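Local coordinates for protein gamma-glutamyl-gamma-aminobutyraldehyde dehydrogenase (Burkholderia cenocepacia, PDB 4LIH) that probably oxidises aldehydes such as gamma-glutamyl-gamma-aminobutyraldehyde to carboxylic acids with NAD(P)+, as a member of the aldehyde dehydrogenase family, at residues Ala90-Ala93 and Val94-Trp98; Gly81-Ala84 and Gly85-Pro88. All coordinates share one frame; numbering follows the deposited sequence.

Interaction 1 of 2, residues Ala90-Ala93 and Val94-Trp98; sequences ARKA and VLLRW
Lys92 and Leu96 run side by side, one turn apart on the alpha-helix 88-104, and theirs is the side-chain pairing of this stretch: CG of Lys92 comes to 4.0 Å from CD1 of Leu96. A chi1 of 164° turns the lysine chain away from its own backbone N and lays its first methylenes alongside the leucine. The bend further out, at chi3, carries the amine on to Asp144 and to Glu141 of the second subunit, which also packs on Leu96, so this flank of the helix meets the subunit interface.

The tight part is the helix face built on Arg91, Leu95 and Trp98. Leu95 sets its CG 3.5 Å from the carbonyl O of Arg91. Outside the stretch, the Leu95 side chain packs on Val136 and Ala140 of helix 121-142 and on Ala191 of helix 178-191, Arg91 gives its NE to the carbonyl of Ala191, and the ring of Trp98 stacks on Phe186.

Ala93 and Arg97 form the solvent side. The side chain of Arg97 meets its neighbour one turn back through CB, 3.7 Å from O of Ala93, before leading off to a salt bridge with Glu104.

Regular i to i+4 bonds run beneath both sides. Leu96 N to Lys92 O spans 2.9 Å, and the one beneath the exposed side is more bent, Arg97 N reaching Ala93 O at 3.1 Å with an N-H...O angle of 156°. Val94 borders the tight face, its CG2 resting 3.6 Å from the carbonyl O of Ala90.

Interaction 2 of 2, residues Gly81-Ala84 and Gly85-Pro88; sequences GVWA and GLNP
Trp83 and Leu86 are the first and last residues of a type I beta turn, with Ala84 and Gly85 at its corner, part of the short connection between helix 64-80 and helix 88-104. Just ahead of the turn, Gly81 ends the first helix in a Schellman motif, its positive phi swinging the chain out of the helical path.

Two backbone hydrogen bonds shape the bend. Leu86 N donates to Trp83 O over 3.2 Å, fairly straight at the hydrogen (159°), yet the donor sits well above the carbonyl plane instead of on a lone pair. The second, from Gly85 N to Gly81 O, is weak: the atoms are 3.0 Å apart, but the angle at the hydrogen is only 134°. Together they close the chain back on Gly81 and Trp83.

Apolar contact comes from the same two end residues. The indole and the leucine chain cross at about a right angle, and CD1 of Leu86 approaches the six-membered ring obliquely, 3.5 Å from CE3 of Trp83. The near-trans chi1 of Trp83 (179°) sends the ring inward against Arg91, Val94 and Leu95 of the next helix. There its NE1 is held by the carbonyl of Leu190, so the indole pins the turn to the body of the subunit.

Polar contact with another chain falls to Asn87, the N-cap residue of helix 88-104. Its side chain makes no capping bond; OD1 instead accepts a hydrogen bond from the backbone N of His155 of the third subunit. Closer to home, the leucine branch also rests on backbone just ahead of the turn, with CG of Leu86 3.6 Å from the carbonyl O of Val82.

How the interactions relate
Along the chain, interaction 2 comes first: residues 81-88 lead out of helix 64-80 and into helix 88-104, whose early turns hold interaction 1. Their centres are 12 Å apart, on the same side of the chain's centre, and the two touch directly. Arg91 of the helix reaches back to the turn, its NH1 2.8 Å from O of Leu86, and CG1 of Val94 lies 3.8 Å from CZ3 of Trp83. The turn is thus folded against the helix it introduces. Both regions also meet other copies of the protein, interaction 1 the second subunit and interaction 2 the third, which places this helix and its lead-in among the tetramer contacts, away from the predicted active-site residue Glu274.

Interaction 1 of 2, residues Ala90-Ala93 and Val94-Trp98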
ATOM      1  N   ALA A  90     -11.025 -19.265   6.825  1.00 10.80           N
ATOM      2  CA  ALA A  90     -11.605 -20.058   7.934  1.00 10.75           C
ATOM      3  C   ALA A  90     -11.703 -19.225   9.227  1.00 10.43           C
ATOM      4  O   ALA A  90     -12.705 -19.266   9.917  1.00 10.28           O
ATOM      5  CB  ALA A  90     -10.781 -21.303   8.155  1.00 10.89           C
ATOM      6  N   ARG A  91     -10.676 -18.458   9.558  1.00 10.15           N
ATOM      7  CA  ARG A  91     -10.802 -17.553  10.723  1.00 10.05           C
ATOM      8  C   ARG A  91     -11.850 -16.462  10.495  1.00  9.58           C
ATOM      9  O   ARG A  91     -12.566 -16.107  11.375  1.00  9.25           O
ATOM     10  CB  ARG A  91      -9.499 -16.805  11.032  1.00 10.48           C
ATOM     11  CG  ARG A  91      -8.504 -17.626  11.786  1.00 11.10           C
ATOM     12  CD  ARG A  91      -7.596 -16.730  12.612  1.00 11.33           C
ATOM     13  NE  ARG A  91      -6.874 -15.826  11.762  1.00 11.60           N
ATOM     14  CZ  ARG A  91      -5.885 -16.144  10.946  1.00 12.34           C
ATOM     15  NH1 ARG A  91      -5.405 -17.393  10.866  1.00 13.23           N
ATOM     16  NH2 ARG A  91      -5.345 -15.204  10.227  1.00 12.42           N
ATOM     17  N   LYS A  92     -11.899 -15.940   9.286  1.00  9.37           N
ATOM     18  CA  LYS A  92     -12.899 -14.927   8.938  1.00  9.33           C
ATOM     19  C   LYS A  92     -14.303 -15.515   9.144  1.00  9.48           C
ATOM     20  O   LYS A  92     -15.184 -14.816   9.650  1.00  9.39           O
ATOM     21  CB  LYS A  92     -12.755 -14.463   7.504  1.00  9.31           C
ATOM     22  CG  LYS A  92     -13.976 -13.728   6.990  1.00  9.32           C
ATOM     23  CD  LYS A  92     -13.779 -13.220   5.546  1.00  9.28           C
ATOM     24  CE  LYS A  92     -13.569 -14.317   4.510  1.00  9.32           C
ATOM     25  NZ  LYS A  92     -13.747 -13.780   3.143  1.00  9.24           N
ATOM     26  N   ALA A  93     -14.493 -16.775   8.757  1.00  9.65           N
ATOM     27  CA  ALA A  93     -15.824 -17.367   8.856  1.00  9.88           C
ATOM     28  C   ALA A  93     -16.258 -17.498  10.332  1.00 10.01           C
ATOM     29  O   ALA A  93     -17.382 -17.149  10.667  1.00 10.13           O
ATOM     30  CB  ALA A  93     -15.902 -18.713   8.149  1.00 10.09           C
ATOM     31  N   VAL A  94     -15.366 -17.954  11.200  1.00 10.11           N
ATOM     32  CA  VAL A  94     -15.673 -18.033  12.647  1.00 10.40           C
ATOM     33  C   VAL A  94     -15.997 -16.661  13.249  1.00 10.36           C
ATOM     34  O   VAL A  94     -16.987 -16.522  13.935  1.00 10.48           O
ATOM     35  CB  VAL A  94     -14.558 -18.747  13.426  1.00 10.49           C
ATOM     36  CG1 VAL A  94     -14.768 -18.670  14.927  1.00 10.61           C
ATOM     37  CG2 VAL A  94     -14.457 -20.196  12.975  1.00 10.66           C
ATOM     38  N   LEU A  95     -15.176 -15.653  12.971  1.00 10.36           N
ATOM     39  CA  LEU A  95     -15.416 -14.331  13.513  1.00 10.25           C
ATOM     40  C   LEU A  95     -16.735 -13.725  13.002  1.00 10.23           C
ATOM     41  O   LEU A  95     -17.474 -13.136  13.771  1.00  9.81           O
ATOM     42  CB  LEU A  95     -14.220 -13.398  13.268  1.00 10.22           C
ATOM     43  CG  LEU A  95     -12.930 -13.828  13.955  1.00 10.32           C
ATOM     44  CD1 LEU A  95     -11.766 -13.036  13.355  1.00 10.48           C
ATOM     45  CD2 LEU A  95     -13.020 -13.636  15.470  1.00 10.35           C
ATOM     46  N   LEU A  96     -17.039 -13.883  11.721  1.00 10.45           N
ATOM     47  CA  LEU A  96     -18.358 -13.505  11.221  1.00 10.81           C
ATOM     48  C   LEU A  96     -19.511 -14.187  11.982  1.00 11.44           C
ATOM     49  O   LEU A  96     -20.523 -13.530  12.310  1.00 11.65           O
ATOM     50  CB  LEU A  96     -18.476 -13.746   9.690  1.00 10.88           C
ATOM     51  CG  LEU A  96     -17.625 -12.825   8.811  1.00 10.72           C
ATOM     52  CD1 LEU A  96     -17.895 -13.087   7.303  1.00 10.71           C
ATOM     53  CD2 LEU A  96     -17.959 -11.433   9.154  1.00 10.63           C
ATOM     54  N   ARG A  97     -19.386 -15.484  12.267  1.00 12.10           N
ATOM     55  CA  ARG A  97     -20.429 -16.162  12.999  1.00 12.95           C
ATOM     56  C   ARG A  97     -20.604 -15.591  14.420  1.00 12.23           C
ATOM     57  O   ARG A  97     -21.696 -15.514  14.935  1.00 12.04           O
ATOM     58  CB  ARG A  97     -20.153 -17.665  13.060  1.00 14.43           C
ATOM     59  CG  ARG A  97     -21.149 -18.462  13.872  1.00 16.45           C
ATOM     60  CD  ARG A  97     -22.518 -18.387  13.247  1.00 18.27           C
ATOM     61  NE  ARG A  97     -23.541 -19.078  14.026  1.00 20.69           N
ATOM     62  CZ  ARG A  97     -24.807 -18.697  14.103  1.00 21.55           C
ATOM     63  NH1 ARG A  97     -25.222 -17.615  13.477  1.00 22.78           N
ATOM     64  NH2 ARG A  97     -25.654 -19.385  14.854  1.00 23.70           N
ATOM     65  N   TRP A  98     -19.511 -15.186  15.047  1.00 11.45           N
ATOM     66  CA  TRP A  98     -19.573 -14.655  16.411  1.00 11.15           C
ATOM     67  C   TRP A  98     -20.301 -13.321  16.415  1.00 11.05           C
ATOM     68  O   TRP A  98     -21.218 -13.092  17.217  1.00 11.08           O
ATOM     69  CB  TRP A  98     -18.155 -14.512  16.950  1.00 10.92           C
ATOM     70  CG  TRP A  98     -18.013 -14.040  18.340  1.00 10.85           C
ATOM     71  CD1 TRP A  98     -18.893 -14.161  19.366  1.00 10.95           C
ATOM     72  CD2 TRP A  98     -16.837 -13.451  18.877  1.00 10.78           C
ATOM     73  NE1 TRP A  98     -18.330 -13.667  20.527  1.00 10.98           N
ATOM     74  CE2 TRP A  98     -17.082 -13.177  20.230  1.00 10.79           C
ATOM     75  CE3 TRP A  98     -15.615 -13.077  18.317  1.00 10.77           C
ATOM     76  CZ2 TRP A  98     -16.124 -12.611  21.057  1.00 10.71           C
ATOM     77  CZ3 TRP A  98     -14.675 -12.484  19.141  1.00 10.59           C
ATOM     78  CH2 TRP A  98     -14.930 -12.280  20.493  1.00 10.57           C
TER

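Interaction 2 of 2, residues Gly81-Ala84 and Gly85-Pro88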
ATOM      1  N   GLY A  81      -1.604 -23.877  17.612  1.00 15.38           N
ATOM      2  CA  GLY A  81      -2.074 -23.435  16.302  1.00 15.26           C
ATOM      3  C   GLY A  81      -3.527 -23.744  15.990  1.00 14.85           C
ATOM      4  O   GLY A  81      -3.919 -23.733  14.833  1.00 13.95           O
ATOM      5  N   VAL A  82      -4.343 -23.962  17.032  1.00 15.02           N
ATOM      6  CA  VAL A  82      -5.766 -24.287  16.845  1.00 14.98           C
ATOM      7  C   VAL A  82      -6.520 -23.139  16.162  1.00 14.80           C
ATOM      8  O   VAL A  82      -7.560 -23.335  15.530  1.00 15.37           O
ATOM      9  CB  VAL A  82      -6.456 -24.688  18.173  1.00 15.38           C
ATOM     10  CG1 VAL A  82      -5.648 -25.782  18.849  1.00 16.19           C
ATOM     11  CG2 VAL A  82      -6.621 -23.523  19.137  1.00 15.06           C
ATOM     12  N   TRP A  83      -5.982 -21.924  16.291  1.00 14.24           N
ATOM     13  CA  TRP A  83      -6.599 -20.722  15.736  1.00 13.64           C
ATOM     14  C   TRP A  83      -5.644 -19.971  14.778  1.00 13.20           C
ATOM     15  O   TRP A  83      -6.017 -19.658  13.647  1.00 13.18           O
ATOM     16  CB  TRP A  83      -7.024 -19.852  16.916  1.00 13.17           C
ATOM     17  CG  TRP A  83      -7.648 -18.575  16.567  1.00 13.04           C
ATOM     18  CD1 TRP A  83      -7.164 -17.322  16.815  1.00 12.72           C
ATOM     19  CD2 TRP A  83      -8.910 -18.403  15.941  1.00 12.77           C
ATOM     20  NE1 TRP A  83      -8.062 -16.378  16.368  1.00 12.76           N
ATOM     21  CE2 TRP A  83      -9.143 -17.029  15.836  1.00 12.47           C
ATOM     22  CE3 TRP A  83      -9.873 -19.287  15.467  1.00 12.72           C
ATOM     23  CZ2 TRP A  83     -10.292 -16.510  15.249  1.00 12.62           C
ATOM     24  CZ3 TRP A  83     -11.017 -18.764  14.878  1.00 12.65           C
ATOM     25  CH2 TRP A  83     -11.209 -17.387  14.774  1.00 12.82           C
ATOM     26  N   ALA A  84      -4.401 -19.737  15.197  1.00 13.17           N
ATOM     27  CA  ALA A  84      -3.391 -19.147  14.315  1.00 12.83           C
ATOM     28  C   ALA A  84      -3.131 -19.962  13.059  1.00 12.95           C
ATOM     29  O   ALA A  84      -2.783 -19.395  12.050  1.00 13.43           O
ATOM     30  CB  ALA A  84      -2.080 -19.012  15.036  1.00 12.99           C
ATOM     31  N   GLY A  85      -3.273 -21.279  13.158  1.00 13.39           N
ATOM     32  CA  GLY A  85      -3.004 -22.215  12.063  1.00 13.24           C
ATOM     33  C   GLY A  85      -4.160 -22.397  11.094  1.00 13.15           C
ATOM     34  O   GLY A  85      -4.032 -23.104  10.083  1.00 13.08           O
ATOM     35  N   LEU A  86      -5.300 -21.759  11.373  1.00 12.66           N
ATOM     36  CA  LEU A  86      -6.388 -21.781  10.448  1.00 12.56           C
ATOM     37  C   LEU A  86      -6.081 -20.843   9.280  1.00 12.30           C
ATOM     38  O   LEU A  86      -5.460 -19.783   9.444  1.00 12.09           O
ATOM     39  CB  LEU A  86      -7.699 -21.368  11.106  1.00 12.73           C
ATOM     40  CG  LEU A  86      -8.243 -22.286  12.207  1.00 12.96           C
ATOM     41  CD1 LEU A  86      -9.432 -21.585  12.826  1.00 13.07           C
ATOM     42  CD2 LEU A  86      -8.615 -23.680  11.682  1.00 13.29           C
ATOM     43  N   ASN A  87      -6.587 -21.214   8.117  1.00 11.99           N
ATOM     44  CA  ASN A  87      -6.442 -20.375   6.945  1.00 11.67           C
ATOM     45  C   ASN A  87      -7.236 -19.086   7.090  1.00 11.56           C
ATOM     46  O   ASN A  87      -8.269 -19.066   7.766  1.00 11.31           O
ATOM     47  CB  ASN A  87      -6.937 -21.122   5.735  1.00 11.87           C
ATOM     48  CG  ASN A  87      -6.023 -22.235   5.343  1.00 11.89           C
ATOM     49  OD1 ASN A  87      -4.808 -22.119   5.483  1.00 11.98           O
ATOM     50  ND2 ASN A  87      -6.602 -23.318   4.826  1.00 12.05           N
ATOM     51  N   PRO A  88      -6.790 -18.015   6.419  1.00 11.55           N
ATOM     52  CA  PRO A  88      -7.489 -16.716   6.563  1.00 11.32           C
ATOM     53  C   PRO A  88      -9.026 -16.801   6.418  1.00 11.23           C
ATOM     54  O   PRO A  88      -9.758 -16.253   7.230  1.00 11.36           O
ATOM     55  CB  PRO A  88      -6.861 -15.878   5.455  1.00 11.31           C
ATOM     56  CG  PRO A  88      -5.426 -16.400   5.424  1.00 11.36           C
ATOM     57  CD  PRO A  88      -5.569 -17.888   5.589  1.00 11.43           C
TER